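Local coordinates for protein dihydrofolate reductase (Moritella profunda, PDB 3IA4) that probably catalyses the NADPH-dependent reduction of 7,8-dihydrofolate to tetrahydrofolate, and here holds NADPH together with the inhibitor methotrexate, at residues N11-G16 with F127-Q132; L114-L119 with N152-L157. All coordinates share one frame; numbering follows the deposited sequence.

Contact 1 (N11-G16 with F127-Q132); sequences NNRVIG and FPDYEQ. With NDP (NADPH dihydro-nicotinamide-adenine-dinucleotide phosphate), chain E.
The guanidinium of Arg13 lies with one face on the backbone of Asp129, whose CA sits over its centre, 3.6 Å above the plane. At its edge, in plane, are the carbonyl of Phe127 and two waters. A bend at chi3 (-59°) sets Arg13 NE beside Phe127 O, to which it donates at 2.9 Å, nearly straight at 163°, although standing above the carbonyl plane. One water joins Arg13 NH2 to the same oxygen; the other links NH1 to Glu131 OE2. The acids supply long salt bridges, from Arg13 NH1 to Asp129 OD1 (3.8 Å) and to Glu131 OE1 (4.0 Å), through charge alone, since both oxygens lie well out of the guanidinium plane. An alanine in place of Arg13 would probably leave both carboxylates without this counter-charge and uncover the backbone at Asp129. The backbones join where Phe127 N donates to Arg13 O at 2.8 Å. Next to this, Ile15 CG2 packs on Phe127 CB, while Ile15 O accepts a hydrogen bond of 3.0 Å from the carboxamide N7N of NADPH. Ile15 and Gly16 form a classic beta bulge opposite Thr125, and Phe127 reaches strand 2-9, strand 111-117 and Tyr102 of helix 99-105.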
# COMPACT_ATOMS: atom_id res chain seq x y z
N ASN A 11 10.97 -4.28 -10.17
CA ASN A 11 12.28 -3.63 -10.25
C ASN A 11 12.11 -2.13 -10.53
O ASN A 11 11.13 -1.73 -11.16
CB ASN A 11 13.10 -4.27 -11.37
CG ASN A 11 13.55 -5.70 -11.03
OD1 ASN A 11 13.57 -6.08 -9.86
ND2 ASN A 11 13.96 -6.47 -12.04
N ASN A 12 13.09 -1.35 -10.06
CA ASN A 12 13.14 0.10 -10.27
C ASN A 12 11.89 0.76 -9.61
O ASN A 12 11.50 1.85 -10.02
CB ASN A 12 13.17 0.41 -11.78
CG ASN A 12 14.27 -0.32 -12.50
OD1 ASN A 12 15.40 -0.32 -12.03
ND2 ASN A 12 13.92 -1.08 -13.57
N ARG A 13 11.36 0.12 -8.54
CA ARG A 13 10.22 0.66 -7.74
C ARG A 13 8.93 0.83 -8.51
O ARG A 13 8.06 1.60 -8.15
CB ARG A 13 10.58 2.02 -7.04
CG ARG A 13 11.92 1.96 -6.39
CD ARG A 13 12.03 3.18 -5.37
NE ARG A 13 11.87 4.54 -5.98
CZ ARG A 13 12.85 5.27 -6.52
NH1 ARG A 13 14.10 4.80 -6.53
NH2 ARG A 13 12.61 6.48 -6.98
N VAL A 14 8.81 0.14 -9.66
CA VAL A 14 7.50 0.24 -10.36
C VAL A 14 6.35 -0.37 -9.54
O VAL A 14 6.48 -1.50 -9.02
CB VAL A 14 7.54 -0.56 -11.74
CG1 VAL A 14 6.11 -0.63 -12.37
CG2 VAL A 14 8.41 0.18 -12.74
N ILE A 15 5.23 0.35 -9.46
CA ILE A 15 4.08 -0.15 -8.71
C ILE A 15 2.81 -0.19 -9.55
O ILE A 15 1.86 -0.86 -9.15
CB ILE A 15 3.78 0.65 -7.43
CG1 ILE A 15 3.50 2.12 -7.75
CG2 ILE A 15 4.91 0.47 -6.45
CD1 ILE A 15 3.05 2.90 -6.47
N GLY A 16 2.77 0.48 -10.72
CA GLY A 16 1.49 0.62 -11.43
C GLY A 16 1.66 0.94 -12.91
O GLY A 16 2.71 1.46 -13.29
N PHE A 127 6.98 3.72 -6.64
CA PHE A 127 7.11 3.96 -5.15
C PHE A 127 8.16 5.06 -4.92
O PHE A 127 9.12 5.23 -5.69
CB PHE A 127 7.61 2.65 -4.48
CG PHE A 127 7.37 2.62 -3.00
CD1 PHE A 127 8.43 2.80 -2.09
CD2 PHE A 127 6.06 2.50 -2.52
CE1 PHE A 127 8.17 2.81 -0.67
CE2 PHE A 127 5.79 2.51 -1.16
CZ PHE A 127 6.83 2.71 -0.21
N PRO A 128 8.05 5.82 -3.82
CA PRO A 128 9.06 6.84 -3.56
C PRO A 128 10.48 6.25 -3.28
O PRO A 128 10.62 5.07 -3.00
CB PRO A 128 8.55 7.49 -2.24
CG PRO A 128 7.27 6.90 -1.92
CD PRO A 128 6.87 5.92 -2.93
N ASP A 129 11.52 7.07 -3.38
CA ASP A 129 12.88 6.60 -3.10
C ASP A 129 13.12 6.51 -1.56
O ASP A 129 13.68 7.40 -0.90
CB ASP A 129 13.86 7.62 -3.72
CG ASP A 129 15.29 7.24 -3.52
OD1 ASP A 129 15.50 6.05 -3.26
OD2 ASP A 129 16.19 8.13 -3.55
N TYR A 130 12.56 5.47 -0.96
CA TYR A 130 12.66 5.31 0.48
C TYR A 130 14.11 5.14 0.93
O TYR A 130 14.46 5.41 2.10
CB TYR A 130 11.79 4.11 0.93
CG TYR A 130 12.26 2.78 0.42
CD1 TYR A 130 11.91 2.33 -0.89
CD2 TYR A 130 13.09 1.95 1.20
CE1 TYR A 130 12.35 1.11 -1.38
CE2 TYR A 130 13.53 0.71 0.69
CZ TYR A 130 13.15 0.30 -0.58
OH TYR A 130 13.61 -0.89 -1.04
N GLU A 131 14.97 4.78 -0.01
CA GLU A 131 16.36 4.51 0.37
C GLU A 131 17.10 5.82 0.67
O GLU A 131 18.21 5.79 1.16
CB GLU A 131 17.07 3.70 -0.74
CG GLU A 131 16.22 2.50 -1.25
CD GLU A 131 15.36 2.76 -2.60
OE1 GLU A 131 14.49 3.73 -2.72
OE2 GLU A 131 15.53 1.90 -3.55
N GLN A 132 16.47 6.96 0.47
CA GLN A 132 17.08 8.23 0.98
C GLN A 132 17.09 8.35 2.52
O GLN A 132 17.82 9.17 3.10
CB GLN A 132 16.37 9.45 0.38
CG GLN A 132 15.02 9.66 0.94
CD GLN A 132 14.30 10.88 0.35
OE1 GLN A 132 14.78 11.55 -0.58
NE2 GLN A 132 13.11 11.14 0.86
PA NDP E . -3.64 7.52 -5.82
O1A NDP E . -2.56 8.00 -4.89
O2A NDP E . -4.29 6.19 -5.65
O5B NDP E . -4.86 8.61 -5.95
C5B NDP E . -4.52 10.00 -6.12
C4B NDP E . -5.83 10.76 -5.96
O4B NDP E . -6.06 10.87 -4.54
C3B NDP E . -5.67 12.25 -6.36
O3B NDP E . -5.85 12.39 -7.77
C2B NDP E . -6.71 12.96 -5.51
O2B NDP E . -8.04 12.60 -5.90
C1B NDP E . -6.50 12.22 -4.21
N9A NDP E . -5.52 12.86 -3.30
C8A NDP E . -4.19 12.69 -3.34
N7A NDP E . -3.59 13.34 -2.31
C5A NDP E . -4.59 13.93 -1.60
C6A NDP E . -4.69 14.74 -0.37
N6A NDP E . -3.59 15.15 0.34
N1A NDP E . -5.97 15.10 -0.01
C2A NDP E . -7.09 14.73 -0.63
N3A NDP E . -7.05 14.00 -1.74
C4A NDP E . -5.84 13.58 -2.24
O3 NDP E . -3.16 7.64 -7.36
PN NDP E . -1.84 7.26 -8.21
O1N NDP E . -0.69 8.01 -7.66
O2N NDP E . -2.18 7.42 -9.65
O5D NDP E . -1.58 5.75 -7.83
C5D NDP E . -2.41 4.75 -8.41
C4D NDP E . -1.53 3.68 -9.06
O4D NDP E . -0.83 2.91 -8.02
C3D NDP E . -2.32 2.64 -9.88
O3D NDP E . -1.52 2.27 -11.02
C2D NDP E . -2.42 1.43 -8.95
O2D NDP E . -2.58 0.17 -9.64
C1D NDP E . -1.08 1.51 -8.27
N1N NDP E . -1.00 0.87 -6.96
C2N NDP E . -0.04 -0.04 -6.77
C3N NDP E . 0.15 -0.58 -5.53
C7N NDP E . 1.22 -1.61 -5.36
O7N NDP E . 1.48 -1.98 -4.23
N7N NDP E . 1.97 -2.03 -6.38
C4N NDP E . -0.69 -0.24 -4.30
C5N NDP E . -1.63 0.80 -4.66
C6N NDP E . -1.78 1.27 -5.94
P2B NDP E . -9.12 13.74 -6.30
O1X NDP E . -10.38 12.99 -6.28
O2X NDP E . -8.91 14.81 -5.29
O3X NDP E . -8.67 14.26 -7.63
O HOH W 1 9.83 7.51 -7.24
O HOH W 2 15.40 2.32 -5.99

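Contact 2 (L114-L119 with N152-L157); sequences LTHIEL and NYRFSL
Two neighbouring antiparallel strands of the central sheet meet here, 111-117 and 153-160, with His116 paired to Arg154 and Thr115 to Phe155. The axes of 114-117 and 153-157 come within 4.6 Å. Leu114 and Ser156 exchange two backbone hydrogen bonds, as do His116 and Arg154, and beyond these pairs Glu118 N gives a straight hydrogen bond to Asn152 O at 2.9 Å.

On the face that carries His116, the guanidinium of Arg154 lies over the histidine side chain. His116 CB is 3.5 Å above the guanidinium plane, over its centre, and ring and guanidinium are only 12° from parallel. Arg154 CG stands between its backbone N and carbonyl carbon (chi1 69°), and the extended chain beyond it brings NE alongside His116 CB and CD2. A water bridges Arg154 NH2 to Glu118 OE2, while the two charged atoms themselves stay 4.3 Å apart. Another water ties His116 NE2 to Ser156 OG, a hydroxyl that also bonds Glu137.

This pairing belongs to the mixed eight-strand sheet of the dihydrofolate reductase fold, in which 111-117 lies between 2-9 and 153-160. Its opposite face, with Thr115, Ile117, Tyr153 and Phe155, turns to helix 26-36 and the methotrexate pocket. Thr115 CG2 meets Tyr153 CD2 at 3.8 Å, and Ile117 CG1 packs on Tyr153 CB. The threonine hydroxyl lies near the plane of the Phe155 ring, at its edge, and hydrogen-bonds Glu28; Thr115 also touches methotrexate.

Asn152 ND2 also makes a weak hydrogen bond of 3.4 Å to Glu118 OE1, with carboxylate and amide planes turned 76° apart. Asn152 OD1 is held by Ala145 N, and a third water spans Glu118 O and Asn152 N.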
# COMPACT_ATOMS: atom_id res chain seq x y z
N LEU A 114 7.15 -3.94 2.52
CA LEU A 114 7.44 -4.02 1.10
C LEU A 114 7.46 -5.45 0.59
O LEU A 114 8.17 -6.31 1.10
CB LEU A 114 8.82 -3.40 0.80
CG LEU A 114 8.98 -1.91 1.23
CD1 LEU A 114 10.30 -1.32 0.81
CD2 LEU A 114 7.83 -1.06 0.63
N THR A 115 6.78 -5.67 -0.50
CA THR A 115 7.00 -6.91 -1.25
C THR A 115 7.86 -6.53 -2.45
O THR A 115 7.56 -5.53 -3.11
CB THR A 115 5.65 -7.37 -1.75
OG1 THR A 115 4.87 -7.75 -0.60
CG2 THR A 115 5.79 -8.60 -2.69
N HIS A 116 8.97 -7.24 -2.67
CA HIS A 116 9.75 -7.02 -3.87
C HIS A 116 9.51 -8.16 -4.80
O HIS A 116 9.74 -9.33 -4.42
CB HIS A 116 11.23 -6.98 -3.49
CG HIS A 116 11.54 -5.90 -2.51
ND1 HIS A 116 11.82 -4.61 -2.90
CD2 HIS A 116 11.65 -5.92 -1.16
CE1 HIS A 116 12.08 -3.87 -1.83
NE2 HIS A 116 11.97 -4.64 -0.76
N ILE A 117 9.06 -7.83 -6.02
CA ILE A 117 8.86 -8.84 -7.09
C ILE A 117 10.02 -8.87 -8.09
O ILE A 117 10.45 -7.82 -8.57
CB ILE A 117 7.55 -8.50 -7.83
CG1 ILE A 117 6.42 -8.38 -6.81
CG2 ILE A 117 7.27 -9.55 -8.96
CD1 ILE A 117 5.09 -7.82 -7.43
N GLU A 118 10.53 -10.07 -8.41
CA GLU A 118 11.66 -10.13 -9.33
C GLU A 118 11.14 -10.06 -10.76
O GLU A 118 10.96 -11.09 -11.43
CB GLU A 118 12.45 -11.42 -9.12
CG GLU A 118 13.11 -11.49 -7.77
CD GLU A 118 14.03 -12.72 -7.62
OE1 GLU A 118 14.44 -13.31 -8.66
OE2 GLU A 118 14.32 -13.07 -6.45
N LEU A 119 10.86 -8.83 -11.22
CA LEU A 119 10.28 -8.63 -12.53
C LEU A 119 10.69 -7.24 -13.01
O LEU A 119 10.62 -6.30 -12.22
CB LEU A 119 8.76 -8.70 -12.40
CG LEU A 119 7.98 -8.26 -13.64
CD1 LEU A 119 8.09 -9.23 -14.80
CD2 LEU A 119 6.55 -8.22 -13.16
N ASN A 152 9.28 -14.87 -8.69
CA ASN A 152 9.71 -14.89 -7.33
C ASN A 152 9.36 -13.55 -6.66
O ASN A 152 9.47 -12.52 -7.29
CB ASN A 152 11.23 -15.00 -7.29
CG ASN A 152 11.74 -16.33 -7.85
OD1 ASN A 152 11.08 -17.32 -7.73
ND2 ASN A 152 12.92 -16.32 -8.48
N TYR A 153 8.99 -13.61 -5.40
CA TYR A 153 8.80 -12.35 -4.63
C TYR A 153 9.16 -12.55 -3.20
O TYR A 153 9.38 -13.69 -2.76
CB TYR A 153 7.40 -11.75 -4.83
CG TYR A 153 6.26 -12.62 -4.30
CD1 TYR A 153 5.78 -13.68 -5.05
CD2 TYR A 153 5.72 -12.37 -3.06
CE1 TYR A 153 4.72 -14.50 -4.53
CE2 TYR A 153 4.66 -13.15 -2.55
CZ TYR A 153 4.18 -14.20 -3.29
OH TYR A 153 3.14 -14.97 -2.76
N ARG A 154 9.32 -11.46 -2.46
CA ARG A 154 9.73 -11.63 -1.07
C ARG A 154 9.14 -10.46 -0.30
O ARG A 154 8.83 -9.40 -0.87
CB ARG A 154 11.27 -11.69 -0.91
CG ARG A 154 11.90 -10.37 -1.19
CD ARG A 154 13.45 -10.49 -1.24
NE ARG A 154 14.03 -9.21 -1.65
CZ ARG A 154 14.22 -8.84 -2.92
NH1 ARG A 154 14.74 -7.64 -3.20
NH2 ARG A 154 13.85 -9.66 -3.92
N PHE A 155 8.94 -10.69 0.98
CA PHE A 155 8.46 -9.65 1.90
C PHE A 155 9.55 -9.11 2.81
O PHE A 155 10.36 -9.86 3.32
CB PHE A 155 7.38 -10.28 2.75
CG PHE A 155 6.84 -9.36 3.77
CD1 PHE A 155 6.13 -8.22 3.34
CD2 PHE A 155 7.10 -9.53 5.13
CE1 PHE A 155 5.66 -7.29 4.27
CE2 PHE A 155 6.61 -8.59 6.08
CZ PHE A 155 5.91 -7.48 5.64
N SER A 156 9.57 -7.78 3.03
CA SER A 156 10.54 -7.18 3.92
C SER A 156 9.80 -6.11 4.71
O SER A 156 9.27 -5.16 4.11
CB SER A 156 11.66 -6.56 3.06
OG SER A 156 12.57 -5.79 3.80
N LEU A 157 9.79 -6.23 6.04
CA LEU A 157 9.21 -5.21 6.86
C LEU A 157 10.33 -4.33 7.42
O LEU A 157 11.22 -4.79 8.14
CB LEU A 157 8.29 -5.86 7.91
CG LEU A 157 7.63 -5.00 8.96
CD1 LEU A 157 7.16 -3.71 8.51
CD2 LEU A 157 6.47 -5.80 9.64
O HOH W 3 13.23 -3.81 1.78
O HOH W 4 12.81 -12.44 -4.34
O HOH W 5 10.96 -13.98 -10.85

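Contacts 1 and 2 show how two ligands can be served from linked parts of one fold: their centres are 12 Å apart and they touch directly. Asn11 N probably bonds Leu119 O at 2.9 Å, tying 11-16 to Leu119. From 127-132, Tyr130 leans on the sheet, its OH 3.4 Å from His116 CE1 and its CZ 3.6 Å from Leu114 CD1. Contact 1 reaches NADPH through Ile15 and Gly16, whereas contact 2 brings the Thr115 side chain to about 4 Å from methotrexate. Along the chain the four segments alternate, each contact having one segment between the two of the other.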